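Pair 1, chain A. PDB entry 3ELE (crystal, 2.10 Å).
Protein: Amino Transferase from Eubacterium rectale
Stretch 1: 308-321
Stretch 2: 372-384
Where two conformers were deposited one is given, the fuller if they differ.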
# COMPACT_ATOMS: atom_id res chain seq x y z
N ALA A 308 -1.90 12.39 28.25
CA ALA A 308 -2.98 13.26 27.76
C ALA A 308 -4.25 12.43 27.52
O ALA A 308 -5.36 12.88 27.82
CB ALA A 308 -2.58 13.98 26.48
N TYR A 309 -4.08 11.21 26.99
CA TYR A 309 -5.20 10.31 26.77
C TYR A 309 -5.77 9.74 28.08
O TYR A 309 -7.00 9.52 28.18
CB TYR A 309 -4.81 9.13 25.86
CG TYR A 309 -4.47 9.44 24.40
CD1 TYR A 309 -5.30 10.27 23.63
CD2 TYR A 309 -3.41 8.80 23.75
CE1 TYR A 309 -5.03 10.51 22.28
CE2 TYR A 309 -3.14 9.01 22.38
CZ TYR A 309 -3.96 9.87 21.65
OH TYR A 309 -3.71 10.10 20.31
N LYS A 310 -4.89 9.43 29.04
CA LYS A 310 -5.28 8.90 30.36
C LYS A 310 -6.14 9.93 31.09
O LYS A 310 -7.16 9.57 31.66
CB LYS A 310 -4.08 8.57 31.25
CG LYS A 310 -4.41 7.87 32.60
CD LYS A 310 -3.32 8.19 33.62
CE LYS A 310 -3.48 7.41 34.92
NZ LYS A 310 -4.78 7.61 35.66
N GLU A 311 -5.70 11.19 31.08
CA GLU A 311 -6.44 12.29 31.71
C GLU A 311 -7.86 12.42 31.13
O GLU A 311 -8.81 12.60 31.89
CB GLU A 311 -5.68 13.62 31.61
CG GLU A 311 -4.50 13.69 32.57
CD GLU A 311 -3.80 15.06 32.61
OE1 GLU A 311 -4.09 15.93 31.75
OE2 GLU A 311 -2.96 15.26 33.53
N ASN A 312 -7.99 12.29 29.81
CA ASN A 312 -9.31 12.28 29.14
C ASN A 312 -10.16 11.08 29.57
O ASN A 312 -11.35 11.26 29.81
CB ASN A 312 -9.20 12.34 27.60
CG ASN A 312 -8.83 13.74 27.07
OD1 ASN A 312 -8.62 14.69 27.82
ND2 ASN A 312 -8.74 13.84 25.75
N ARG A 313 -9.55 9.89 29.67
CA ARG A 313 -10.25 8.67 30.13
C ARG A 313 -10.87 8.90 31.49
O ARG A 313 -12.05 8.68 31.67
CB ARG A 313 -9.32 7.45 30.23
CG ARG A 313 -10.04 6.12 30.58
CD ARG A 313 -9.09 5.04 31.12
NE ARG A 313 -8.37 5.51 32.31
CZ ARG A 313 -7.53 4.78 33.05
NH1 ARG A 313 -7.29 3.51 32.78
NH2 ARG A 313 -6.93 5.34 34.09
N ASP A 314 -10.04 9.34 32.44
CA ASP A 314 -10.46 9.58 33.83
C ASP A 314 -11.55 10.65 33.96
O ASP A 314 -12.49 10.49 34.72
CB ASP A 314 -9.24 9.97 34.69
CG ASP A 314 -8.21 8.85 34.80
OD1 ASP A 314 -8.55 7.72 34.48
OD2 ASP A 314 -7.07 9.10 35.23
N LEU A 315 -11.42 11.71 33.17
CA LEU A 315 -12.40 12.80 33.17
C LEU A 315 -13.76 12.27 32.66
O LEU A 315 -14.77 12.39 33.33
CB LEU A 315 -11.89 13.96 32.33
CG LEU A 315 -12.56 15.32 32.39
CD1 LEU A 315 -12.38 15.95 33.80
CD2 LEU A 315 -11.92 16.24 31.35
N LEU A 316 -13.76 11.60 31.50
CA LEU A 316 -14.99 11.03 30.91
C LEU A 316 -15.61 9.94 31.80
O LEU A 316 -16.84 9.91 31.99
CB LEU A 316 -14.69 10.46 29.50
CG LEU A 316 -15.86 10.07 28.60
CD1 LEU A 316 -16.72 11.31 28.29
CD2 LEU A 316 -15.34 9.43 27.33
N TYR A 317 -14.78 9.05 32.33
CA TYR A 317 -15.25 7.96 33.20
C TYR A 317 -15.88 8.51 34.49
O TYR A 317 -16.98 8.07 34.87
CB TYR A 317 -14.12 6.97 33.53
CG TYR A 317 -14.55 5.81 34.41
CD1 TYR A 317 -15.27 4.74 33.88
CD2 TYR A 317 -14.25 5.78 35.78
CE1 TYR A 317 -15.68 3.68 34.66
CE2 TYR A 317 -14.67 4.71 36.59
CZ TYR A 317 -15.38 3.65 36.01
OH TYR A 317 -15.81 2.56 36.78
N GLU A 318 -15.19 9.45 35.14
CA GLU A 318 -15.68 10.07 36.37
C GLU A 318 -17.02 10.79 36.16
O GLU A 318 -17.95 10.58 36.93
CB GLU A 318 -14.65 11.04 36.99
CG GLU A 318 -13.41 10.37 37.58
N GLY A 319 -17.12 11.60 35.12
CA GLY A 319 -18.35 12.34 34.84
C GLY A 319 -19.54 11.49 34.44
O GLY A 319 -20.64 11.69 34.94
N LEU A 320 -19.31 10.52 33.55
CA LEU A 320 -20.39 9.63 33.09
C LEU A 320 -20.89 8.71 34.21
O LEU A 320 -22.10 8.53 34.37
CB LEU A 320 -19.96 8.80 31.86
CG LEU A 320 -19.75 9.51 30.51
CD1 LEU A 320 -19.45 8.43 29.45
CD2 LEU A 320 -20.94 10.37 30.08
N THR A 321 -19.96 8.14 34.97
CA THR A 321 -20.29 7.30 36.13
C THR A 321 -21.11 8.11 37.17
O THR A 321 -22.17 7.67 37.60
CB THR A 321 -19.01 6.72 36.75
OG1 THR A 321 -18.38 5.88 35.77
CG2 THR A 321 -19.30 5.92 38.02
N ARG A 372 -19.75 3.29 21.67
CA ARG A 372 -18.34 3.64 21.73
C ARG A 372 -18.24 5.16 21.71
O ARG A 372 -18.76 5.82 20.80
CB ARG A 372 -17.58 3.08 20.53
CG ARG A 372 -16.07 3.35 20.67
CD ARG A 372 -15.31 3.06 19.42
NE ARG A 372 -15.47 4.10 18.41
CZ ARG A 372 -14.79 4.15 17.25
NH1 ARG A 372 -13.92 3.22 16.93
NH2 ARG A 372 -15.02 5.14 16.41
N ILE A 373 -17.53 5.69 22.70
CA ILE A 373 -17.27 7.13 22.86
C ILE A 373 -15.73 7.28 22.78
O ILE A 373 -15.01 6.82 23.65
CB ILE A 373 -17.79 7.63 24.25
CG1 ILE A 373 -19.26 7.24 24.46
CG2 ILE A 373 -17.58 9.11 24.39
CD1 ILE A 373 -19.94 7.85 25.70
N SER A 374 -15.24 7.88 21.70
CA SER A 374 -13.80 8.08 21.52
C SER A 374 -13.39 9.27 22.39
O SER A 374 -14.16 10.24 22.47
CB SER A 374 -13.45 8.38 20.06
OG SER A 374 -13.93 7.37 19.20
N TYR A 375 -12.24 9.17 23.06
CA TYR A 375 -11.72 10.29 23.90
C TYR A 375 -10.38 10.87 23.45
O TYR A 375 -9.77 11.67 24.17
CB TYR A 375 -11.81 10.00 25.40
CG TYR A 375 -11.14 8.75 25.86
CD1 TYR A 375 -9.79 8.74 26.20
CD2 TYR A 375 -11.86 7.56 25.99
CE1 TYR A 375 -9.16 7.58 26.63
CE2 TYR A 375 -11.22 6.39 26.46
CZ TYR A 375 -9.87 6.42 26.78
OH TYR A 375 -9.20 5.30 27.22
N CYS A 376 -9.99 10.55 22.20
CA CYS A 376 -8.90 11.22 21.47
C CYS A 376 -9.50 12.58 20.97
O CYS A 376 -9.58 12.90 19.77
CB CYS A 376 -8.40 10.33 20.33
SG CYS A 376 -9.74 9.51 19.37
N VAL A 377 -9.92 13.36 21.95
CA VAL A 377 -10.67 14.60 21.76
C VAL A 377 -10.09 15.63 22.70
O VAL A 377 -9.23 15.31 23.52
CB VAL A 377 -12.19 14.39 22.11
CG1 VAL A 377 -12.83 13.28 21.24
CG2 VAL A 377 -12.37 14.08 23.62
N ASP A 378 -10.60 16.85 22.60
CA ASP A 378 -10.14 17.95 23.43
C ASP A 378 -10.68 17.78 24.85
O ASP A 378 -11.88 17.57 25.04
CB ASP A 378 -10.61 19.28 22.83
CG ASP A 378 -9.82 20.46 23.34
OD1 ASP A 378 -9.75 20.71 24.57
OD2 ASP A 378 -9.26 21.17 22.47
N ARG A 379 -9.78 17.89 25.83
CA ARG A 379 -10.10 17.75 27.25
C ARG A 379 -11.25 18.68 27.69
O ARG A 379 -12.15 18.25 28.40
CB ARG A 379 -8.85 18.00 28.11
CG ARG A 379 -9.06 17.84 29.62
CD ARG A 379 -7.75 17.88 30.43
NE ARG A 379 -8.05 17.73 31.86
CZ ARG A 379 -8.37 18.71 32.70
NH1 ARG A 379 -8.42 20.00 32.31
NH2 ARG A 379 -8.64 18.41 33.98
N GLU A 380 -11.22 19.94 27.25
CA GLU A 380 -12.25 20.92 27.62
C GLU A 380 -13.63 20.57 27.04
O GLU A 380 -14.64 20.87 27.68
CB GLU A 380 -11.84 22.37 27.26
CG GLU A 380 -10.42 22.79 27.71
CD GLU A 380 -10.06 22.38 29.15
OE1 GLU A 380 -10.67 22.92 30.10
OE2 GLU A 380 -9.15 21.54 29.31
N MSE A 381 -13.66 19.94 25.86
CA MSE A 381 -14.91 19.50 25.24
C MSE A 381 -15.56 18.43 26.13
O MSE A 381 -16.78 18.43 26.29
CB MSE A 381 -14.68 19.01 23.79
CG MSE A 381 -15.93 18.55 23.06
SE MSE A 381 -16.48 16.74 23.57
CE MSE A 381 -15.47 15.64 22.31
N ILE A 382 -14.76 17.52 26.70
CA ILE A 382 -15.27 16.47 27.61
C ILE A 382 -16.00 17.11 28.82
O ILE A 382 -17.10 16.69 29.16
CB ILE A 382 -14.17 15.49 28.14
CG1 ILE A 382 -13.50 14.74 27.00
CG2 ILE A 382 -14.79 14.47 29.11
CD1 ILE A 382 -12.44 13.74 27.46
N LYS A 383 -15.40 18.15 29.41
CA LYS A 383 -16.02 18.88 30.54
C LYS A 383 -17.29 19.63 30.13
O LYS A 383 -18.29 19.58 30.85
CB LYS A 383 -15.05 19.88 31.18
CG LYS A 383 -13.76 19.27 31.71
CD LYS A 383 -12.98 20.31 32.45
CE LYS A 383 -11.68 19.77 32.98
NZ LYS A 383 -11.01 20.82 33.81
N HIS A 384 -17.23 20.29 28.96
CA HIS A 384 -18.40 21.06 28.46
C HIS A 384 -19.54 20.13 28.01
O HIS A 384 -20.69 20.54 27.96
CB HIS A 384 -18.03 22.04 27.32
CG HIS A 384 -16.92 22.98 27.66
ND1 HIS A 384 -15.89 23.26 26.79
CD2 HIS A 384 -16.62 23.63 28.81
CE1 HIS A 384 -15.03 24.08 27.37
NE2 HIS A 384 -15.45 24.32 28.60

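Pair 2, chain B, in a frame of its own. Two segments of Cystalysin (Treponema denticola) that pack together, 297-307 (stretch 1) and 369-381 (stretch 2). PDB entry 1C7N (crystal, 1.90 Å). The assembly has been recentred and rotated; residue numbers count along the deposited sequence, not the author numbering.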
# COMPACT_ATOMS: atom_id res chain seq x y z
N LYS B 297 12.93 -27.30 -4.44
CA LYS B 297 13.85 -28.29 -4.98
C LYS B 297 14.98 -27.61 -5.75
O LYS B 297 16.15 -27.94 -5.56
CB LYS B 297 13.11 -29.27 -5.91
CG LYS B 297 12.23 -30.26 -5.16
CD LYS B 297 11.53 -31.22 -6.11
CE LYS B 297 10.80 -32.31 -5.34
NZ LYS B 297 11.76 -33.08 -4.49
N VAL B 298 14.63 -26.65 -6.60
CA VAL B 298 15.65 -25.93 -7.36
C VAL B 298 16.60 -25.14 -6.45
O VAL B 298 17.81 -25.11 -6.67
CB VAL B 298 14.99 -24.96 -8.37
CG1 VAL B 298 16.07 -24.21 -9.14
CG2 VAL B 298 14.10 -25.74 -9.34
N ILE B 299 16.04 -24.51 -5.41
CA ILE B 299 16.83 -23.74 -4.46
C ILE B 299 17.82 -24.67 -3.77
O ILE B 299 19.00 -24.34 -3.63
CB ILE B 299 15.94 -23.06 -3.41
CG1 ILE B 299 15.01 -22.06 -4.10
CG2 ILE B 299 16.79 -22.36 -2.36
CD1 ILE B 299 13.91 -21.52 -3.22
N ASP B 300 17.34 -25.82 -3.33
CA ASP B 300 18.18 -26.81 -2.66
C ASP B 300 19.29 -27.25 -3.63
O ASP B 300 20.46 -27.40 -3.24
CB ASP B 300 17.31 -28.00 -2.23
CG ASP B 300 18.09 -29.09 -1.51
OD1 ASP B 300 19.04 -28.78 -0.75
OD2 ASP B 300 17.75 -30.27 -1.68
N LYS B 301 18.94 -27.45 -4.90
CA LYS B 301 19.94 -27.83 -5.90
C LYS B 301 21.00 -26.72 -6.03
O LYS B 301 22.20 -27.00 -6.06
CB LYS B 301 19.29 -28.07 -7.27
CG LYS B 301 18.52 -29.39 -7.39
CD LYS B 301 19.47 -30.59 -7.29
CE LYS B 301 18.77 -31.91 -7.62
NZ LYS B 301 17.67 -32.23 -6.67
N ASN B 302 20.54 -25.48 -6.08
CA ASN B 302 21.44 -24.33 -6.21
C ASN B 302 22.40 -24.09 -5.05
O ASN B 302 23.56 -23.75 -5.28
CB ASN B 302 20.63 -23.07 -6.52
CG ASN B 302 20.04 -23.08 -7.92
OD1 ASN B 302 20.40 -23.92 -8.75
ND2 ASN B 302 19.14 -22.15 -8.19
N GLN B 303 21.94 -24.26 -3.81
CA GLN B 303 22.84 -24.05 -2.68
C GLN B 303 23.94 -25.11 -2.72
O GLN B 303 25.07 -24.87 -2.28
CB GLN B 303 22.09 -24.13 -1.34
CG GLN B 303 21.48 -25.50 -1.05
CD GLN B 303 21.04 -25.67 0.39
OE1 GLN B 303 21.37 -24.86 1.26
NE2 GLN B 303 20.31 -26.74 0.65
N ARG B 304 23.62 -26.29 -3.25
CA ARG B 304 24.61 -27.35 -3.35
C ARG B 304 25.57 -27.04 -4.50
O ARG B 304 26.76 -27.34 -4.43
CB ARG B 304 23.91 -28.71 -3.51
CG ARG B 304 23.16 -29.12 -2.24
CD ARG B 304 22.22 -30.31 -2.45
NE ARG B 304 21.46 -30.62 -1.23
CZ ARG B 304 21.98 -31.16 -0.13
NH1 ARG B 304 23.27 -31.47 -0.08
NH2 ARG B 304 21.21 -31.39 0.93
N ILE B 305 25.06 -26.41 -5.56
CA ILE B 305 25.91 -26.04 -6.69
C ILE B 305 26.96 -25.04 -6.21
O ILE B 305 28.14 -25.14 -6.55
CB ILE B 305 25.07 -25.40 -7.83
CG1 ILE B 305 24.18 -26.46 -8.48
CG2 ILE B 305 26.00 -24.78 -8.89
CD1 ILE B 305 23.30 -25.92 -9.60
N VAL B 306 26.52 -24.08 -5.40
CA VAL B 306 27.41 -23.04 -4.87
C VAL B 306 28.45 -23.68 -3.94
O VAL B 306 29.65 -23.46 -4.10
CB VAL B 306 26.61 -21.97 -4.08
CG1 VAL B 306 27.54 -20.92 -3.49
CG2 VAL B 306 25.60 -21.29 -5.02
N LYS B 307 27.98 -24.46 -2.98
CA LYS B 307 28.87 -25.13 -2.03
C LYS B 307 29.93 -25.93 -2.79
O LYS B 307 31.13 -25.82 -2.50
CB LYS B 307 28.05 -26.05 -1.13
CG LYS B 307 28.87 -26.91 -0.16
CD LYS B 307 27.93 -27.69 0.76
CE LYS B 307 28.63 -28.86 1.44
NZ LYS B 307 29.82 -28.44 2.23
N ARG B 369 25.87 -12.41 0.47
CA ARG B 369 24.59 -13.11 0.44
C ARG B 369 24.18 -13.30 -1.02
O ARG B 369 24.03 -12.32 -1.75
CB ARG B 369 23.51 -12.29 1.17
CG ARG B 369 22.23 -13.07 1.45
CD ARG B 369 21.09 -12.15 1.87
NE ARG B 369 20.47 -11.50 0.72
CZ ARG B 369 19.39 -10.73 0.78
NH1 ARG B 369 18.78 -10.50 1.94
NH2 ARG B 369 18.90 -10.19 -0.33
N ILE B 370 24.00 -14.55 -1.43
CA ILE B 370 23.62 -14.84 -2.81
C ILE B 370 22.16 -15.28 -2.90
O ILE B 370 21.70 -16.10 -2.11
CB ILE B 370 24.54 -15.95 -3.40
CG1 ILE B 370 24.30 -16.06 -4.91
CG2 ILE B 370 24.28 -17.29 -2.71
CD1 ILE B 370 25.11 -17.14 -5.59
N ASN B 371 21.44 -14.70 -3.86
CA ASN B 371 20.03 -15.04 -4.07
C ASN B 371 19.96 -16.31 -4.94
O ASN B 371 20.23 -16.26 -6.14
CB ASN B 371 19.31 -13.88 -4.78
CG ASN B 371 17.85 -14.16 -5.01
OD1 ASN B 371 17.44 -15.31 -5.14
ND2 ASN B 371 17.04 -13.10 -5.06
N LEU B 372 19.61 -17.44 -4.32
CA LEU B 372 19.53 -18.72 -5.02
C LEU B 372 18.29 -18.92 -5.88
O LEU B 372 18.19 -19.92 -6.59
CB LEU B 372 19.61 -19.87 -4.01
CG LEU B 372 20.87 -19.95 -3.14
CD1 LEU B 372 20.75 -21.15 -2.22
CD2 LEU B 372 22.12 -20.06 -4.00
N ALA B 373 17.34 -17.99 -5.81
CA ALA B 373 16.10 -18.11 -6.58
C ALA B 373 16.26 -17.74 -8.05
O ALA B 373 15.72 -16.73 -8.51
CB ALA B 373 15.01 -17.27 -5.94
N ALA B 374 16.99 -18.57 -8.78
CA ALA B 374 17.23 -18.36 -10.20
C ALA B 374 17.48 -19.73 -10.83
O ALA B 374 17.68 -20.72 -10.11
CB ALA B 374 18.45 -17.46 -10.40
N PRO B 375 17.44 -19.82 -12.17
CA PRO B 375 17.68 -21.12 -12.80
C PRO B 375 19.10 -21.58 -12.48
O PRO B 375 20.03 -20.77 -12.40
CB PRO B 375 17.50 -20.82 -14.28
CG PRO B 375 16.46 -19.73 -14.27
CD PRO B 375 16.97 -18.84 -13.16
N SER B 376 19.27 -22.89 -12.29
CA SER B 376 20.57 -23.45 -11.98
C SER B 376 21.62 -23.01 -13.01
O SER B 376 22.75 -22.66 -12.66
CB SER B 376 20.47 -24.98 -11.93
OG SER B 376 19.58 -25.39 -10.90
N SER B 377 21.24 -23.01 -14.29
CA SER B 377 22.16 -22.61 -15.35
C SER B 377 22.63 -21.18 -15.13
O SER B 377 23.78 -20.84 -15.43
CB SER B 377 21.47 -22.70 -16.71
OG SER B 377 20.36 -21.82 -16.78
N VAL B 378 21.74 -20.34 -14.61
CA VAL B 378 22.08 -18.94 -14.35
C VAL B 378 23.07 -18.84 -13.21
O VAL B 378 24.01 -18.04 -13.27
CB VAL B 378 20.82 -18.10 -14.01
CG1 VAL B 378 21.23 -16.73 -13.52
CG2 VAL B 378 19.94 -17.97 -15.24
N ILE B 379 22.88 -19.66 -12.18
CA ILE B 379 23.79 -19.68 -11.04
C ILE B 379 25.18 -20.12 -11.53
O ILE B 379 26.20 -19.58 -11.11
CB ILE B 379 23.30 -20.65 -9.93
CG1 ILE B 379 21.93 -20.22 -9.41
CG2 ILE B 379 24.31 -20.69 -8.78
CD1 ILE B 379 21.91 -18.86 -8.74
N GLN B 380 25.20 -21.11 -12.42
CA GLN B 380 26.44 -21.64 -12.98
C GLN B 380 27.18 -20.60 -13.81
O GLN B 380 28.41 -20.49 -13.73
CB GLN B 380 26.14 -22.88 -13.83
CG GLN B 380 25.61 -24.06 -13.04
CD GLN B 380 26.71 -24.88 -12.41
OE1 GLN B 380 27.69 -24.34 -11.88
NE2 GLN B 380 26.56 -26.20 -12.46
N GLU B 381 26.44 -19.85 -14.62
CA GLU B 381 27.03 -18.80 -15.45
C GLU B 381 27.74 -17.79 -14.55
O GLU B 381 28.86 -17.37 -14.83
CB GLU B 381 25.95 -18.06 -16.24
CG GLU B 381 25.43 -18.79 -17.46
CD GLU B 381 24.20 -18.11 -18.04
OE1 GLU B 381 24.14 -16.86 -18.03
OE2 GLU B 381 23.29 -18.82 -18.52

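Similar backbones can be packed with different side chains around a shared polar contact. Pairs 1 and 2 illustrate the principle. In each, a helix lies beside a segment that leaves a strand, turns through a short loop and enters a second helix running nearly parallel to the first. The helix axes approach to 9.7 Å at 2° in pair 1 and to 10.0 Å at 19° in pair 2, and the central backbones superpose with an RMSD of 0.6 Å.

The shared polar element is an asparagine. Asn312(A) and Asn302(B) share an m rotamer; their CA-to-CB bonds point toward the other stretch, and the amide nitrogen meets two loop carbonyls. Asn312(A) ND2 donates to Tyr375(A) O at 2.9 Å and, in a weak bond, to Val377(A) O at 2.7 Å; Asn302(B) ND2 donates to the matching Leu372(B) O at 2.9 Å and Ala374(B) O at 2.8 Å. Because the acceptors are backbone atoms, the loop can change its side chains without losing these bonds. The amide oxygen is treated differently. Ser376(B) OG donates to Asn302(B) OD1 at 2.7 Å, whereas at the matched position Arg379(A) brings only carbon close, its CB 3.3 Å from Asn312(A) OD1. The long arginine side chain instead extends past Leu315(A), whose CD2 lies over one face of the guanidinium.

Beside the asparagine, Tyr375(A) and Leu372(B) fill the same place. The tyrosine ring takes the CA of Arg313(A) over one face, and its OH reaches Arg313(A) CG at 3.6 Å. The shorter leucine still meets the matched residue, with Leu372(B) CD1 3.4 Å from Gln303(B) CB. Nearby, Tyr309(A) CE1 packs on Cys376(A) CB at 3.9 Å; its counterpart Ile299(B) turns to the leucine, CG2 to Leu372(B) CB at 4.1 Å. Val298(B) points toward the other stretch, its CG1 4.0 Å from Ala374(B) O, while the matched Ala308(A) points sideways and makes no contact.

Further along, Leu316(A) spans its neighbours with both methyls: CD2 lies 3.7 Å from Ile373(A) CG2, and CD1 3.8 Å from Ile382(A) CG2. Val306(B) meets the equivalent residues through CG2, at 4.2 Å from Ile370(B) CD1 and 4.0 Å from Ile379(B) CG2. The matched isoleucines Ile382(A) and Ile379(B) also pack against the asparagine: Ile382(A) CD1 is 3.5 Å from Asn312(A) CB, and Ile379(B) CG1 is 3.6 Å from Asn302(B) ND2. Finally, Leu315(A) CD2 touches Lys383(A) CG at 3.6 Å, while Ile305(B) CG2 meets Gln380(B) OE1 at 3.5 Å. The polar contact persists, as do two isoleucines, while other side chains around them differ.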